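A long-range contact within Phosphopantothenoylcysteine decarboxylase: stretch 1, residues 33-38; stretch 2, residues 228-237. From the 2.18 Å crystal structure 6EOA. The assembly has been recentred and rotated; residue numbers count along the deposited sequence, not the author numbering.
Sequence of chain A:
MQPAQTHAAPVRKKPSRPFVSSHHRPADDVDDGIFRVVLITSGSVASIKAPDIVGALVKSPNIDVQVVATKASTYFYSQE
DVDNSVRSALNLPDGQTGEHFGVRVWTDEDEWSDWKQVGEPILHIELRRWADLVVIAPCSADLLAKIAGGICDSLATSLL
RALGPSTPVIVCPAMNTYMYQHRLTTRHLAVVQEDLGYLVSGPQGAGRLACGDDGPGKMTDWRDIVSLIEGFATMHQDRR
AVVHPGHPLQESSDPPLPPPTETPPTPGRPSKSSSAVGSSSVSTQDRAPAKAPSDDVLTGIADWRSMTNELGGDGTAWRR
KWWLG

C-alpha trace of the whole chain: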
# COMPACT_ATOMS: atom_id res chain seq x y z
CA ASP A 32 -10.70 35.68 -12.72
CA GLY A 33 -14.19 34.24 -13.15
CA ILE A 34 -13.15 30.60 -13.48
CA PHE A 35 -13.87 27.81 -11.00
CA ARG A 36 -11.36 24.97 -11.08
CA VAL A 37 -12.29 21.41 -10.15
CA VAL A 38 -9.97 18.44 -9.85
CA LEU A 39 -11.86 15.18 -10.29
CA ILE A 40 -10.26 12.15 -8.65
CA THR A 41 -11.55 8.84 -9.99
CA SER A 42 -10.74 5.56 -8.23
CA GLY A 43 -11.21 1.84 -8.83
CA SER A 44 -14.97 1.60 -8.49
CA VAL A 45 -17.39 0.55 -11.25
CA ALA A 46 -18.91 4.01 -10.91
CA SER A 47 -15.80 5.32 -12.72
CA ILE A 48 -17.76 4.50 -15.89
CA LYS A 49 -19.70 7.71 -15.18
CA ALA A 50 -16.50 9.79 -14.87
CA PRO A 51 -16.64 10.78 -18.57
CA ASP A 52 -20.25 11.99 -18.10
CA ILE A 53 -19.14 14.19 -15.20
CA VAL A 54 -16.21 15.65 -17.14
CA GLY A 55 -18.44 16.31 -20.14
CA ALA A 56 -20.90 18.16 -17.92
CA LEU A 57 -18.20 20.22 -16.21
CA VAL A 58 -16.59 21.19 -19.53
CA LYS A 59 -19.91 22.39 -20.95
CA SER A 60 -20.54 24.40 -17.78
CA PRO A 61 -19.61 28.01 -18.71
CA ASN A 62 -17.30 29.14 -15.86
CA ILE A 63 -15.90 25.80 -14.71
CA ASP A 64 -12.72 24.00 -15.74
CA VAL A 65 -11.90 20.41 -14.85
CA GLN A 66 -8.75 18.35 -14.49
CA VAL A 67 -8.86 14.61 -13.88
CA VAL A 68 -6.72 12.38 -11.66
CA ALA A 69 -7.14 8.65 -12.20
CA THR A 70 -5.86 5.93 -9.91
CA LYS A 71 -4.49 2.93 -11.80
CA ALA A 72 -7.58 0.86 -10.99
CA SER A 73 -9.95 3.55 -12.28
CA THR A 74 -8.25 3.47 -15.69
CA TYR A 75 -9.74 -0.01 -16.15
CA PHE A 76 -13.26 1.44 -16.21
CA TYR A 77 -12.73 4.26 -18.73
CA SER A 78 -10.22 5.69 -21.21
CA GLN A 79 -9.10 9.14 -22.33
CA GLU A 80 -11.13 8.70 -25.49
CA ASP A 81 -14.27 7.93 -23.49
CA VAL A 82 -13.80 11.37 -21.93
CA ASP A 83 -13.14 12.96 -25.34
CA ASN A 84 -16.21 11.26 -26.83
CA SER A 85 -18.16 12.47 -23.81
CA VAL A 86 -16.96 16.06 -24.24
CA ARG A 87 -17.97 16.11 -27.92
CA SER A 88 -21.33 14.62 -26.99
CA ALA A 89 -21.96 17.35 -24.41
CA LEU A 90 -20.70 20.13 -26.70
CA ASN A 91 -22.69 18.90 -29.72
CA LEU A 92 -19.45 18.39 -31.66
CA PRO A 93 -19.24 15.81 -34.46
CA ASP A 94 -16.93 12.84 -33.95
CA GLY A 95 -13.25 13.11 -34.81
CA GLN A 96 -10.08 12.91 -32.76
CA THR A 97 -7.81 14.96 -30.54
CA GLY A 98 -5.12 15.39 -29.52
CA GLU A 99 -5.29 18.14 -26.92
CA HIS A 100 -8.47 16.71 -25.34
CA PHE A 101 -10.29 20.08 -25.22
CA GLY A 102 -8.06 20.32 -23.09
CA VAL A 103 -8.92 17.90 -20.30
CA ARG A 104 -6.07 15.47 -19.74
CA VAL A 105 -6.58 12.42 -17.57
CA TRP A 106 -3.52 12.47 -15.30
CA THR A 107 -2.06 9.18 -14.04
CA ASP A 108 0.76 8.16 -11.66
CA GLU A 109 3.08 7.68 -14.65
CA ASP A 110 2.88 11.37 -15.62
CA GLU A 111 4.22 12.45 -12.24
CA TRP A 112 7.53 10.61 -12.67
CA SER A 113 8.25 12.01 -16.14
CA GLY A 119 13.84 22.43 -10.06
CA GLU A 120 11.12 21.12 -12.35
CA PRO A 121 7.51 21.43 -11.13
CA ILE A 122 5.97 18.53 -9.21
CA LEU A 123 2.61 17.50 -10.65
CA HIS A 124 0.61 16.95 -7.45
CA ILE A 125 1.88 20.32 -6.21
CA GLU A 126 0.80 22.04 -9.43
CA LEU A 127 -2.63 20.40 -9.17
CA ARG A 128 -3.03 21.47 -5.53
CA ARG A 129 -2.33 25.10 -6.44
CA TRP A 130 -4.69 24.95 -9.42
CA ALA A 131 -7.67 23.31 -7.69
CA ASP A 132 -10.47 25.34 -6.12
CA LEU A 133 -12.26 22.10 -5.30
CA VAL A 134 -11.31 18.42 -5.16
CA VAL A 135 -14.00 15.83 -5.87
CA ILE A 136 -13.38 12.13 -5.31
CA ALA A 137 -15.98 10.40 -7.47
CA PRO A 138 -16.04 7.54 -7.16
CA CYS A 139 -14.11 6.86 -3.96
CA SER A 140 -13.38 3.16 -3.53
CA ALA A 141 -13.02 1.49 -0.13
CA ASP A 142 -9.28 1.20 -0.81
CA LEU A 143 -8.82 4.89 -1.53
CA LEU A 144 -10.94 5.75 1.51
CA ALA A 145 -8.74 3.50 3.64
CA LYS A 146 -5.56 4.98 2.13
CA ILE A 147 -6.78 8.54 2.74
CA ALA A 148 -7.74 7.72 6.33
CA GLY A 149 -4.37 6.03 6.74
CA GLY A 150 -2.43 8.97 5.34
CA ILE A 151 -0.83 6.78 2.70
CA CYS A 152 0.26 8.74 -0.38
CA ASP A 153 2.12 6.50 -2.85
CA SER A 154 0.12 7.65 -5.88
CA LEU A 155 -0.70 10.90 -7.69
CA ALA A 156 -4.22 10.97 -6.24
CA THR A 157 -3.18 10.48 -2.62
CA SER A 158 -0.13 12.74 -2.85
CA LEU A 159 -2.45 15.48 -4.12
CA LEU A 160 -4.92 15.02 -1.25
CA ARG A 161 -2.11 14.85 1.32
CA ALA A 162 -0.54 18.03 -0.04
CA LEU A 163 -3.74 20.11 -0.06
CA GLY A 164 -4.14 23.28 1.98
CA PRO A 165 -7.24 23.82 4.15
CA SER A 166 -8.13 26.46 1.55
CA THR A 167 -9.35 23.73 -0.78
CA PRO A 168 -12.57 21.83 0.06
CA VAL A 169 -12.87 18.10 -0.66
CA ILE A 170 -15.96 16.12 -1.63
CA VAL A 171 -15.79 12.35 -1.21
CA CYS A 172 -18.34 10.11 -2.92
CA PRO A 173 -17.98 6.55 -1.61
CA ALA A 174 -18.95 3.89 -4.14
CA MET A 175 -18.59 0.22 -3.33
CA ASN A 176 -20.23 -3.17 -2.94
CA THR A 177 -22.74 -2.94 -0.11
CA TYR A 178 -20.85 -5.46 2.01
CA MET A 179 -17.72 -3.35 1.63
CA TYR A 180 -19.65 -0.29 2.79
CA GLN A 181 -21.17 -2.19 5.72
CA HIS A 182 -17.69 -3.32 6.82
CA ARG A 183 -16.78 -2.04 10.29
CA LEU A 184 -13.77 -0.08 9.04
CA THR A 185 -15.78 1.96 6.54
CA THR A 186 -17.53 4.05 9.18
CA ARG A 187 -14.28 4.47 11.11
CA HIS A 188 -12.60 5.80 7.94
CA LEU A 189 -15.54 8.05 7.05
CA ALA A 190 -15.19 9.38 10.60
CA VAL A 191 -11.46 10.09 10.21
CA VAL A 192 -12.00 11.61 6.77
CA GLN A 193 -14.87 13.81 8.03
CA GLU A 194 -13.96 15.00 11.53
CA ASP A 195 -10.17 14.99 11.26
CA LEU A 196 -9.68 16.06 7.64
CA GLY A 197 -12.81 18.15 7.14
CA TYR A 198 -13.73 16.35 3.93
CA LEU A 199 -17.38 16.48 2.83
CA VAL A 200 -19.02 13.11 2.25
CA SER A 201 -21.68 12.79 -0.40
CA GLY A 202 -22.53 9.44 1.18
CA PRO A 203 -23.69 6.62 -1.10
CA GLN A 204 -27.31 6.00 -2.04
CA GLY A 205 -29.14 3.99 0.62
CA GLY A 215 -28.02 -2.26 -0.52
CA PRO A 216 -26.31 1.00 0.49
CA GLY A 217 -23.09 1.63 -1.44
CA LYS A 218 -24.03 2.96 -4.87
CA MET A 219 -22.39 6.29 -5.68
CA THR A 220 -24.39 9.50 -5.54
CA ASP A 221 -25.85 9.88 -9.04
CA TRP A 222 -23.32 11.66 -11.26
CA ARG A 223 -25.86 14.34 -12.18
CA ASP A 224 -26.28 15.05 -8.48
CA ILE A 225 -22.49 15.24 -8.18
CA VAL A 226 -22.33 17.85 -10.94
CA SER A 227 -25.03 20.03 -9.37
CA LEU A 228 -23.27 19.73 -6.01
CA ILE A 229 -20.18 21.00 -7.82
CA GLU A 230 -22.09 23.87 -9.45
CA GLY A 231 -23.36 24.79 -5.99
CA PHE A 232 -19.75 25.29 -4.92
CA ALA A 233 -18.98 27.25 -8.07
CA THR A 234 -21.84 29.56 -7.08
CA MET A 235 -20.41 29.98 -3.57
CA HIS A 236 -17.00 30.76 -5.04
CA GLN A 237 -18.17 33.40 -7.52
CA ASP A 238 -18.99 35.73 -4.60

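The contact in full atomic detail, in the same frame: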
# COMPACT_ATOMS: atom_id res chain seq x y z
N GLY A 33 -12.88 34.82 -13.37
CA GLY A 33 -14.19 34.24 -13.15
C GLY A 33 -14.27 32.76 -13.47
O GLY A 33 -15.28 32.27 -13.96
N ILE A 34 -13.19 32.03 -13.18
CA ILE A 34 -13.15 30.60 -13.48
C ILE A 34 -13.04 29.77 -12.22
O ILE A 34 -12.22 30.04 -11.34
CB ILE A 34 -11.97 30.27 -14.42
CG1 ILE A 34 -12.09 31.08 -15.72
CG2 ILE A 34 -11.92 28.78 -14.72
CD1 ILE A 34 -10.77 31.33 -16.42
N PHE A 35 -13.89 28.75 -12.12
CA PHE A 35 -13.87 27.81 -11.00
C PHE A 35 -13.18 26.53 -11.44
O PHE A 35 -13.53 25.96 -12.47
CB PHE A 35 -15.29 27.52 -10.51
CG PHE A 35 -15.34 26.71 -9.25
CD1 PHE A 35 -15.77 25.39 -9.27
CD2 PHE A 35 -14.96 27.26 -8.04
CE1 PHE A 35 -15.83 24.64 -8.11
CE2 PHE A 35 -15.01 26.51 -6.87
CZ PHE A 35 -15.44 25.20 -6.91
N ARG A 36 -12.21 26.09 -10.66
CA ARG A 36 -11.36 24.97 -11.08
C ARG A 36 -11.57 23.74 -10.20
O ARG A 36 -11.36 23.77 -8.99
CB ARG A 36 -9.89 25.40 -11.06
CG ARG A 36 -9.60 26.51 -12.06
CD ARG A 36 -8.25 27.16 -11.84
NE ARG A 36 -7.87 27.98 -12.99
CZ ARG A 36 -8.10 29.28 -13.11
NH1 ARG A 36 -8.73 29.94 -12.15
NH2 ARG A 36 -7.71 29.92 -14.21
N VAL A 37 -11.99 22.65 -10.85
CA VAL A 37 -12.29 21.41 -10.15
C VAL A 37 -11.32 20.32 -10.57
O VAL A 37 -11.12 20.08 -11.76
CB VAL A 37 -13.73 20.93 -10.43
CG1 VAL A 37 -14.06 19.72 -9.58
CG2 VAL A 37 -14.72 22.04 -10.16
N VAL A 38 -10.72 19.66 -9.59
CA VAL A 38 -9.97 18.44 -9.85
C VAL A 38 -10.85 17.24 -9.52
O VAL A 38 -11.31 17.09 -8.38
CB VAL A 38 -8.66 18.37 -9.04
CG1 VAL A 38 -8.09 16.96 -9.07
CG2 VAL A 38 -7.66 19.37 -9.58
N LEU A 228 -23.96 19.43 -7.26
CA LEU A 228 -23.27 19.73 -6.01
C LEU A 228 -22.07 20.62 -6.32
O LEU A 228 -21.83 21.62 -5.64
CB LEU A 228 -22.81 18.46 -5.29
CG LEU A 228 -23.86 17.50 -4.73
CD1 LEU A 228 -23.21 16.46 -3.82
CD2 LEU A 228 -24.98 18.24 -4.01
N ILE A 229 -21.34 20.25 -7.37
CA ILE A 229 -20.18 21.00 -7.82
C ILE A 229 -20.55 22.43 -8.24
O ILE A 229 -19.87 23.39 -7.87
CB ILE A 229 -19.48 20.28 -8.99
CG1 ILE A 229 -18.78 19.02 -8.49
CG2 ILE A 229 -18.48 21.21 -9.68
CD1 ILE A 229 -18.09 18.23 -9.57
N GLU A 230 -21.63 22.56 -9.00
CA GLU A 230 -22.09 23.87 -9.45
C GLU A 230 -22.54 24.74 -8.28
O GLU A 230 -22.48 25.97 -8.34
CB GLU A 230 -23.22 23.73 -10.47
CG GLU A 230 -22.81 24.09 -11.89
CD GLU A 230 -23.30 23.08 -12.92
OE1 GLU A 230 -24.22 22.31 -12.59
OE2 GLU A 230 -22.77 23.07 -14.05
N GLY A 231 -22.99 24.09 -7.21
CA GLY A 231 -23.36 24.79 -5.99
C GLY A 231 -22.16 25.41 -5.31
O GLY A 231 -22.27 26.44 -4.65
N PHE A 232 -21.01 24.76 -5.46
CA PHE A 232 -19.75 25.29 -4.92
C PHE A 232 -19.19 26.38 -5.81
O PHE A 232 -18.59 27.34 -5.32
CB PHE A 232 -18.73 24.17 -4.76
CG PHE A 232 -18.76 23.51 -3.41
CD1 PHE A 232 -17.96 23.99 -2.38
CD2 PHE A 232 -19.59 22.43 -3.17
CE1 PHE A 232 -17.99 23.39 -1.14
CE2 PHE A 232 -19.63 21.83 -1.93
CZ PHE A 232 -18.83 22.31 -0.91
N ALA A 233 -19.38 26.23 -7.12
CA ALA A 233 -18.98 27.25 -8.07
C ALA A 233 -19.72 28.55 -7.77
O ALA A 233 -19.13 29.63 -7.80
CB ALA A 233 -19.26 26.80 -9.50
N THR A 234 -21.01 28.42 -7.46
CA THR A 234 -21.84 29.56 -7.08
C THR A 234 -21.29 30.26 -5.83
O THR A 234 -21.12 31.48 -5.82
CB THR A 234 -23.30 29.13 -6.83
OG1 THR A 234 -23.86 28.60 -8.04
CG2 THR A 234 -24.13 30.32 -6.37
N MET A 235 -21.03 29.48 -4.79
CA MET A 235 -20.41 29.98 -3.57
C MET A 235 -19.15 30.77 -3.86
O MET A 235 -18.93 31.85 -3.31
CB MET A 235 -20.06 28.81 -2.63
CG MET A 235 -21.10 28.48 -1.59
SD MET A 235 -20.40 27.36 -0.36
CE MET A 235 -19.08 28.37 0.31
N HIS A 236 -18.32 30.22 -4.74
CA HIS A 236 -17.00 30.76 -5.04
C HIS A 236 -17.05 32.07 -5.81
O HIS A 236 -16.17 32.92 -5.65
CB HIS A 236 -16.20 29.72 -5.82
CG HIS A 236 -14.83 30.18 -6.23
ND1 HIS A 236 -14.57 30.71 -7.47
CD2 HIS A 236 -13.66 30.19 -5.56
CE1 HIS A 236 -13.29 31.02 -7.55
NE2 HIS A 236 -12.71 30.72 -6.40
N GLN A 237 -18.06 32.23 -6.66
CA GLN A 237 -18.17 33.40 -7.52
C GLN A 237 -18.31 34.70 -6.72
O GLN A 237 -17.85 35.76 -7.17
CB GLN A 237 -19.35 33.24 -8.48
CG GLN A 237 -19.14 32.14 -9.51
CD GLN A 237 -20.35 31.90 -10.39
OE1 GLN A 237 -21.47 32.23 -10.02
NE2 GLN A 237 -20.12 31.30 -11.55

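Strand 35-38 runs roughly antiparallel to the helix of stretch 2 (143° between their N-to-C directions, closest axis approach 9.2 Å), and no hydrogen bond links the two; the contact rests on apolar and aromatic packing. The CA-to-CB bond of Ile 34 points away from the helix, and the residue's closest contact is through its backbone, Ile 34 O lying 4.1 Å from His 236 CE1. Phe 35 is the centre of the contact. Its CA-to-CB bond points toward the helix, and its t rotamer (chi1 -173°) lays the ring against the backbone there: Ala 233 CA sits 3.8 Å from the Phe 35 ring centroid, almost on the ring normal, a CH-pi contact. Phe 35 CD1 also packs 3.8 Å from Ala 233 CB, and Phe 35 CZ lies 4.1 Å from Phe 232 CB, although the ring of Phe 232 leads away. At the edge of the Phe 35 ring, Phe 35 CD2 approaches His 236 CG to 3.4 Å, the two ring planes inclined at 58°. The CA-to-CB bond of Arg 36 points away, in the usual alternation of a strand. Val 37 faces the helix again, Val 37 CG2 meeting Ile 229 CG2 at 3.9 Å, a purely apolar pairing one helical turn before Ala 233. Val 38 is out of reach.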